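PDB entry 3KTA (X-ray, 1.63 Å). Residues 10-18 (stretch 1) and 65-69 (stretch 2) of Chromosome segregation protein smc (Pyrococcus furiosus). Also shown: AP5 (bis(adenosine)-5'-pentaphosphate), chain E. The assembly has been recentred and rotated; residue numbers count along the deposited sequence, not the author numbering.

Stretch 1 (10-18) KGFKSYGNK
Stretch 2, residues 65-69: DLIFA

Two backbone segments run antiparallel and meet through a single beta bridge, Phe12 with Ile67 (phi/psi -79/129; m, t), CA to CA 5.4 Å. The closest CA pair is Lys13 to Phe68, 4.7 Å. Lys10 extends (-134/117), all-t, and does not touch stretch 2. Gly11 turns at 70/24, where positive phi favours glycine. Its N donates to Gly16 O (2.9 Å). Its O accepts a hydrogen bond from Phe68 N (2.9 Å, 169°).

Phe12 (-103/118; t, chi2 84°) points its CA-to-CB bond away, yet its ring returns: Phe12 CE1 lies 4.2 Å from Leu66 CD1, an apolar contact. Leu66 (-77/-9; m, t) ends a 3-10 segment. Lys13 (41/-126) donates the second hydrogen bond, N to Leu66 O (2.8 Å, 161°). Its aliphatic chain (m, t, p, t) brings CD 3.8 Å from Leu66 CD2. Lys13 O sits at the Phe68 ring edge, 3.1 Å from Phe68 CD1.

Ser14 (-77/3; p) and Tyr15 (-87/0; m, chi2 -86°) have CA-to-CB bonds pointing away. At Gly16 (86/-178) a CB would jam against Tyr15 O. Gly16 CA lies 3.4 Å over the centroid of Phe68 (-49/125; t, chi2 68°), 2° off the normal, a CH-pi contact. Asn17 (-83/-19; m, chi2 -40°) places OD1 at the ring edge, 3.5 Å from Phe68 CD2. Lys18 (-95/160; p) is out of reach, unmodelled beyond CG.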

ATOM      1  N   LYS A  10     -17.168  -6.655   9.612  1.00 16.25           N
ATOM      2  CA  LYS A  10     -18.307  -7.517   9.904  1.00 17.37           C
ATOM      3  C   LYS A  10     -18.926  -8.037   8.611  1.00 18.67           C
ATOM      4  O   LYS A  10     -19.412  -7.261   7.780  1.00 18.97           O
ATOM      5  CB  LYS A  10     -19.358  -6.769  10.734  1.00 20.25           C
ATOM      6  CG  LYS A  10     -20.584  -7.641  11.049  1.00 25.71           C
ATOM      7  CD  LYS A  10     -21.671  -6.886  11.789  1.00 25.96           C
ATOM      8  CE  LYS A  10     -22.904  -7.769  11.920  1.00 31.79           C
ATOM      9  NZ  LYS A  10     -24.042  -7.069  12.570  1.00 30.71           N
ATOM     10  N   GLY A  11     -18.891  -9.357   8.421  1.00 19.33           N
ATOM     11  CA  GLY A  11     -19.461  -9.962   7.234  1.00 21.77           C
ATOM     12  C   GLY A  11     -18.667  -9.648   5.982  1.00 19.47           C
ATOM     13  O   GLY A  11     -19.189  -9.696   4.860  1.00 17.11           O
ATOM     14  N   PHE A  12     -17.385  -9.334   6.168  1.00 17.02           N
ATOM     15  CA  PHE A  12     -16.558  -8.905   5.053  1.00 14.66           C
ATOM     16  C   PHE A  12     -15.625 -10.006   4.551  1.00 16.08           C
ATOM     17  O   PHE A  12     -14.764 -10.475   5.293  1.00 16.46           O
ATOM     18  CB  PHE A  12     -15.740  -7.661   5.423  1.00 15.18           C
ATOM     19  CG  PHE A  12     -14.987  -7.094   4.266  1.00 15.71           C
ATOM     20  CD1 PHE A  12     -15.601  -6.222   3.390  1.00 15.60           C
ATOM     21  CD2 PHE A  12     -13.671  -7.484   4.009  1.00 14.52           C
ATOM     22  CE1 PHE A  12     -14.933  -5.727   2.296  1.00 16.94           C
ATOM     23  CE2 PHE A  12     -12.990  -6.991   2.912  1.00 15.46           C
ATOM     24  CZ  PHE A  12     -13.610  -6.102   2.058  1.00 16.89           C
ATOM     25  N   LYS A  13     -15.815 -10.389   3.291  1.00 15.63           N
ATOM     26  CA  LYS A  13     -15.075 -11.478   2.648  1.00 17.29           C
ATOM     27  C   LYS A  13     -14.892 -12.678   3.576  1.00 17.15           C
ATOM     28  O   LYS A  13     -15.871 -13.206   4.095  1.00 20.24           O
ATOM     29  CB  LYS A  13     -13.761 -10.959   2.044  1.00 17.14           C
ATOM     30  CG  LYS A  13     -13.998  -9.852   1.015  1.00 18.57           C
ATOM     31  CD  LYS A  13     -12.739  -9.454   0.248  1.00 22.39           C
ATOM     32  CE  LYS A  13     -12.419 -10.478  -0.813  1.00 22.42           C
ATOM     33  NZ  LYS A  13     -11.437  -9.996  -1.825  1.00 22.54           N
ATOM     34  N   SER A  14     -13.662 -13.139   3.784  1.00 16.61           N
ATOM     35  CA  SER A  14     -13.451 -14.354   4.574  1.00 15.61           C
ATOM     36  C   SER A  14     -13.560 -14.201   6.105  1.00 16.97           C
ATOM     37  O   SER A  14     -13.337 -15.167   6.845  1.00 17.09           O
ATOM     38  CB  SER A  14     -12.077 -14.944   4.242  1.00 14.84           C
ATOM     39  OG  SER A  14     -11.056 -13.996   4.540  1.00 16.86           O
ATOM     40  N   TYR A  15     -13.900 -13.012   6.593  1.00 16.08           N
ATOM     41  CA  TYR A  15     -13.791 -12.753   8.036  1.00 16.71           C
ATOM     42  C   TYR A  15     -14.983 -13.126   8.929  1.00 19.33           C
ATOM     43  O   TYR A  15     -14.920 -12.974  10.159  1.00 18.80           O
ATOM     44  CB  TYR A  15     -13.259 -11.333   8.315  1.00 16.05           C
ATOM     45  CG  TYR A  15     -11.757 -11.315   8.116  1.00 16.76           C
ATOM     46  CD1 TYR A  15     -10.893 -11.660   9.151  1.00 18.42           C
ATOM     47  CD2 TYR A  15     -11.214 -11.036   6.876  1.00 15.58           C
ATOM     48  CE1 TYR A  15      -9.514 -11.687   8.959  1.00 16.54           C
ATOM     49  CE2 TYR A  15      -9.852 -11.074   6.670  1.00 14.29           C
ATOM     50  CZ  TYR A  15      -9.008 -11.399   7.710  1.00 16.58           C
ATOM     51  OH  TYR A  15      -7.652 -11.432   7.492  1.00 17.09           O
ATOM     52  N   GLY A  16     -16.029 -13.667   8.313  1.00 18.71           N
ATOM     53  CA  GLY A  16     -17.126 -14.257   9.060  1.00 21.74           C
ATOM     54  C   GLY A  16     -18.183 -13.257   9.466  1.00 25.27           C
ATOM     55  O   GLY A  16     -18.084 -12.072   9.150  1.00 23.03           O
ATOM     56  N   ASN A  17     -19.187 -13.739  10.196  1.00 24.81           N
ATOM     57  CA  ASN A  17     -20.362 -12.929  10.516  1.00 27.35           C
ATOM     58  C   ASN A  17     -20.224 -11.996  11.705  1.00 27.49           C
ATOM     59  O   ASN A  17     -21.008 -11.056  11.849  1.00 37.73           O
ATOM     60  CB  ASN A  17     -21.573 -13.838  10.737  1.00 27.90           C
ATOM     61  CG  ASN A  17     -22.167 -14.340   9.442  1.00 36.22           C
ATOM     62  OD1 ASN A  17     -22.263 -13.601   8.463  1.00 39.06           O
ATOM     63  ND2 ASN A  17     -22.584 -15.602   9.432  1.00 43.54           N
ATOM     64  N   LYS A  18     -19.258 -12.258  12.572  1.00 24.96           N
ATOM     65  CA  LYS A  18     -19.092 -11.457  13.775  1.00 27.93           C
ATOM     66  C   LYS A  18     -18.055 -10.366  13.526  1.00 28.63           C
ATOM     67  O   LYS A  18     -17.257 -10.463  12.595  1.00 24.75           O
ATOM     68  CB  LYS A  18     -18.676 -12.338  14.954  1.00 32.23           C
ATOM     69  CG  LYS A  18     -17.178 -12.598  15.050  1.00 35.86           C
ATOM     70  N   ASP A  65     -20.551  -9.513  -3.838  1.00 27.98           N
ATOM     71  CA  ASP A  65     -19.752 -10.727  -3.672  1.00 27.64           C
ATOM     72  C   ASP A  65     -18.755 -10.584  -2.528  1.00 28.28           C
ATOM     73  O   ASP A  65     -18.105 -11.556  -2.134  1.00 24.48           O
ATOM     74  CB  ASP A  65     -18.998 -11.058  -4.959  1.00 28.30           C
ATOM     75  CG  ASP A  65     -19.917 -11.551  -6.073  0.75 30.68           C
ATOM     76  OD1 ASP A  65     -20.970 -12.147  -5.765  0.64 33.10           O
ATOM     77  OD2 ASP A  65     -19.572 -11.351  -7.257  0.76 35.09           O
ATOM     78  N   LEU A  66     -18.637  -9.369  -1.998  1.00 23.15           N
ATOM     79  CA  LEU A  66     -17.786  -9.112  -0.844  1.00 21.12           C
ATOM     80  C   LEU A  66     -18.428  -9.579   0.457  1.00 20.33           C
ATOM     81  O   LEU A  66     -17.806  -9.557   1.518  1.00 20.16           O
ATOM     82  CB  LEU A  66     -17.473  -7.621  -0.758  1.00 24.12           C
ATOM     83  CG  LEU A  66     -16.634  -7.023  -1.884  1.00 23.59           C
ATOM     84  CD1 LEU A  66     -16.477  -5.533  -1.657  1.00 22.83           C
ATOM     85  CD2 LEU A  66     -15.268  -7.696  -1.961  1.00 25.06           C
ATOM     86  N   ILE A  67     -19.696  -9.969   0.390  1.00 20.80           N
ATOM     87  CA  ILE A  67     -20.388 -10.395   1.590  1.00 20.14           C
ATOM     88  C   ILE A  67     -20.011 -11.819   1.949  1.00 18.64           C
ATOM     89  O   ILE A  67     -20.071 -12.716   1.098  1.00 22.79           O
ATOM     90  CB  ILE A  67     -21.914 -10.260   1.451  1.00 21.81           C
ATOM     91  CG1 ILE A  67     -22.273  -8.794   1.192  1.00 22.74           C
ATOM     92  CG2 ILE A  67     -22.590 -10.760   2.707  1.00 22.79           C
ATOM     93  CD1 ILE A  67     -23.766  -8.562   0.931  1.00 25.80           C
ATOM     94  N   PHE A  68     -19.619 -12.003   3.204  1.00 20.03           N
ATOM     95  CA  PHE A  68     -19.239 -13.306   3.727  1.00 18.19           C
ATOM     96  C   PHE A  68     -20.250 -14.393   3.418  1.00 23.37           C
ATOM     97  O   PHE A  68     -21.432 -14.276   3.743  1.00 22.92           O
ATOM     98  CB  PHE A  68     -19.033 -13.252   5.230  1.00 20.81           C
ATOM     99  CG  PHE A  68     -18.788 -14.592   5.844  1.00 23.36           C
ATOM    100  CD1 PHE A  68     -17.616 -15.292   5.570  1.00 21.74           C
ATOM    101  CD2 PHE A  68     -19.726 -15.164   6.695  1.00 24.56           C
ATOM    102  CE1 PHE A  68     -17.381 -16.531   6.149  1.00 25.52           C
ATOM    103  CE2 PHE A  68     -19.496 -16.407   7.272  1.00 24.00           C
ATOM    104  CZ  PHE A  68     -18.327 -17.089   6.992  1.00 24.52           C
ATOM    105  N   ALA A  69     -19.756 -15.457   2.802  1.00 23.28           N
ATOM    106  CA  ALA A  69     -20.521 -16.670   2.590  1.00 27.44           C
ATOM    107  C   ALA A  69     -19.517 -17.804   2.736  1.00 25.52           C
ATOM    108  O   ALA A  69     -18.653 -17.978   1.881  1.00 32.32           O
ATOM    109  CB  ALA A  69     -21.122 -16.666   1.217  1.00 29.82           C
TER
HETATM  110  PA  AP5 E 183      -4.645 -17.967  -5.122  1.00 27.38           P
HETATM  111  O1A AP5 E 183      -4.565 -19.455  -4.846  1.00 28.62           O
HETATM  112  O2A AP5 E 183      -5.965 -17.568  -5.728  1.00 30.15           O
HETATM  113  O3A AP5 E 183      -4.470 -17.082  -3.775  1.00 23.04           O
HETATM  114  PB  AP5 E 183      -3.451 -17.450  -2.612  1.00 27.96           P
HETATM  115  O1B AP5 E 183      -2.169 -18.009  -3.196  1.00 28.80           O
HETATM  116  O2B AP5 E 183      -4.082 -18.300  -1.543  1.00 22.92           O
HETATM  117  O3B AP5 E 183      -3.314 -15.906  -2.167  1.00 20.64           O
HETATM  118  PG  AP5 E 183      -2.532 -15.501  -0.872  1.00 20.43           P
HETATM  119  O1G AP5 E 183      -1.516 -16.576  -0.537  1.00 24.94           O
HETATM  120  O2G AP5 E 183      -1.909 -14.175  -1.172  1.00 15.13           O
HETATM  121  O3G AP5 E 183      -3.670 -15.541   0.225  1.00 18.20           O
HETATM  122  PD  AP5 E 183      -4.151 -14.406   1.224  1.00 15.36           P
HETATM  123  O1D AP5 E 183      -3.681 -14.724   2.611  1.00 14.71           O
HETATM  124  O2D AP5 E 183      -3.830 -13.014   0.740  1.00 14.10           O
HETATM  125  O3D AP5 E 183      -5.736 -14.710   1.164  1.00 16.46           O
HETATM  126  PE  AP5 E 183      -6.880 -13.711   0.606  1.00 15.42           P
HETATM  127  O1E AP5 E 183      -6.904 -12.504   1.515  1.00 16.51           O
HETATM  128  O2E AP5 E 183      -6.707 -13.466  -0.849  1.00 14.05           O
HETATM  129  O5F AP5 E 183      -3.394 -17.477  -6.009  1.00 23.61           O
HETATM  130  C5F AP5 E 183      -3.331 -17.573  -7.420  1.00 25.22           C
HETATM  131  C4F AP5 E 183      -2.005 -17.037  -7.964  1.00 23.63           C
HETATM  132  O4F AP5 E 183      -2.022 -15.621  -7.913  1.00 23.31           O
HETATM  133  C3F AP5 E 183      -0.796 -17.465  -7.144  1.00 23.20           C
HETATM  134  O3F AP5 E 183       0.364 -17.385  -7.947  1.00 23.68           O
HETATM  135  C2F AP5 E 183      -0.708 -16.374  -6.100  1.00 23.90           C
HETATM  136  O2F AP5 E 183       0.613 -16.200  -5.633  1.00 21.67           O
HETATM  137  C1F AP5 E 183      -1.201 -15.148  -6.854  1.00 22.35           C
HETATM  138  N9A AP5 E 183      -2.063 -14.289  -6.028  1.00 20.15           N
HETATM  139  C8A AP5 E 183      -2.682 -14.616  -4.852  1.00 21.41           C
HETATM  140  N7A AP5 E 183      -3.405 -13.552  -4.441  1.00 18.78           N
HETATM  141  C5A AP5 E 183      -3.250 -12.549  -5.334  1.00 19.26           C
HETATM  142  C6A AP5 E 183      -3.751 -11.255  -5.387  1.00 20.49           C
HETATM  143  N6A AP5 E 183      -4.439 -10.753  -4.359  1.00 18.50           N
HETATM  144  N1A AP5 E 183      -3.404 -10.453  -6.446  1.00 20.55           N
HETATM  145  C2A AP5 E 183      -2.575 -10.924  -7.448  1.00 23.87           C
HETATM  146  N3A AP5 E 183      -2.075 -12.208  -7.393  1.00 22.70           N
HETATM  147  C4A AP5 E 183      -2.406 -13.004  -6.344  1.00 19.79           C
HETATM  148  O5J AP5 E 183      -8.158 -14.618   0.966  1.00 15.27           O
HETATM  149  C5J AP5 E 183      -8.600 -15.633   0.083  1.00 18.73           C
HETATM  150  C4J AP5 E 183      -9.741 -16.353   0.779  1.00 15.74           C
HETATM  151  O4J AP5 E 183     -10.807 -15.429   0.983  1.00 16.78           O
HETATM  152  C3J AP5 E 183     -10.291 -17.488  -0.092  1.00 19.46           C
HETATM  153  O3J AP5 E 183     -10.449 -18.636   0.705  1.00 21.10           O
HETATM  154  C2J AP5 E 183     -11.639 -16.949  -0.507  1.00 21.26           C
HETATM  155  O2J AP5 E 183     -12.573 -17.974  -0.805  1.00 21.74           O
HETATM  156  C1J AP5 E 183     -12.016 -16.094   0.693  1.00 16.94           C
HETATM  157  N9B AP5 E 183     -13.112 -15.186   0.333  1.00 18.65           N
HETATM  158  C8B AP5 E 183     -13.129 -14.147  -0.557  1.00 19.01           C
HETATM  159  N7B AP5 E 183     -14.372 -13.612  -0.569  1.00 20.38           N
HETATM  160  C5B AP5 E 183     -15.138 -14.312   0.303  1.00 19.71           C
HETATM  161  C6B AP5 E 183     -16.470 -14.217   0.686  1.00 20.02           C
HETATM  162  N6B AP5 E 183     -17.285 -13.368   0.069  1.00 23.57           N
HETATM  163  N1B AP5 E 183     -16.951 -15.101   1.615  1.00 18.32           N
HETATM  164  C2B AP5 E 183     -16.158 -16.080   2.173  1.00 18.94           C
HETATM  165  N3B AP5 E 183     -14.837 -16.169   1.788  1.00 19.93           N
HETATM  166  C4B AP5 E 183     -14.356 -15.301   0.871  1.00 20.44           C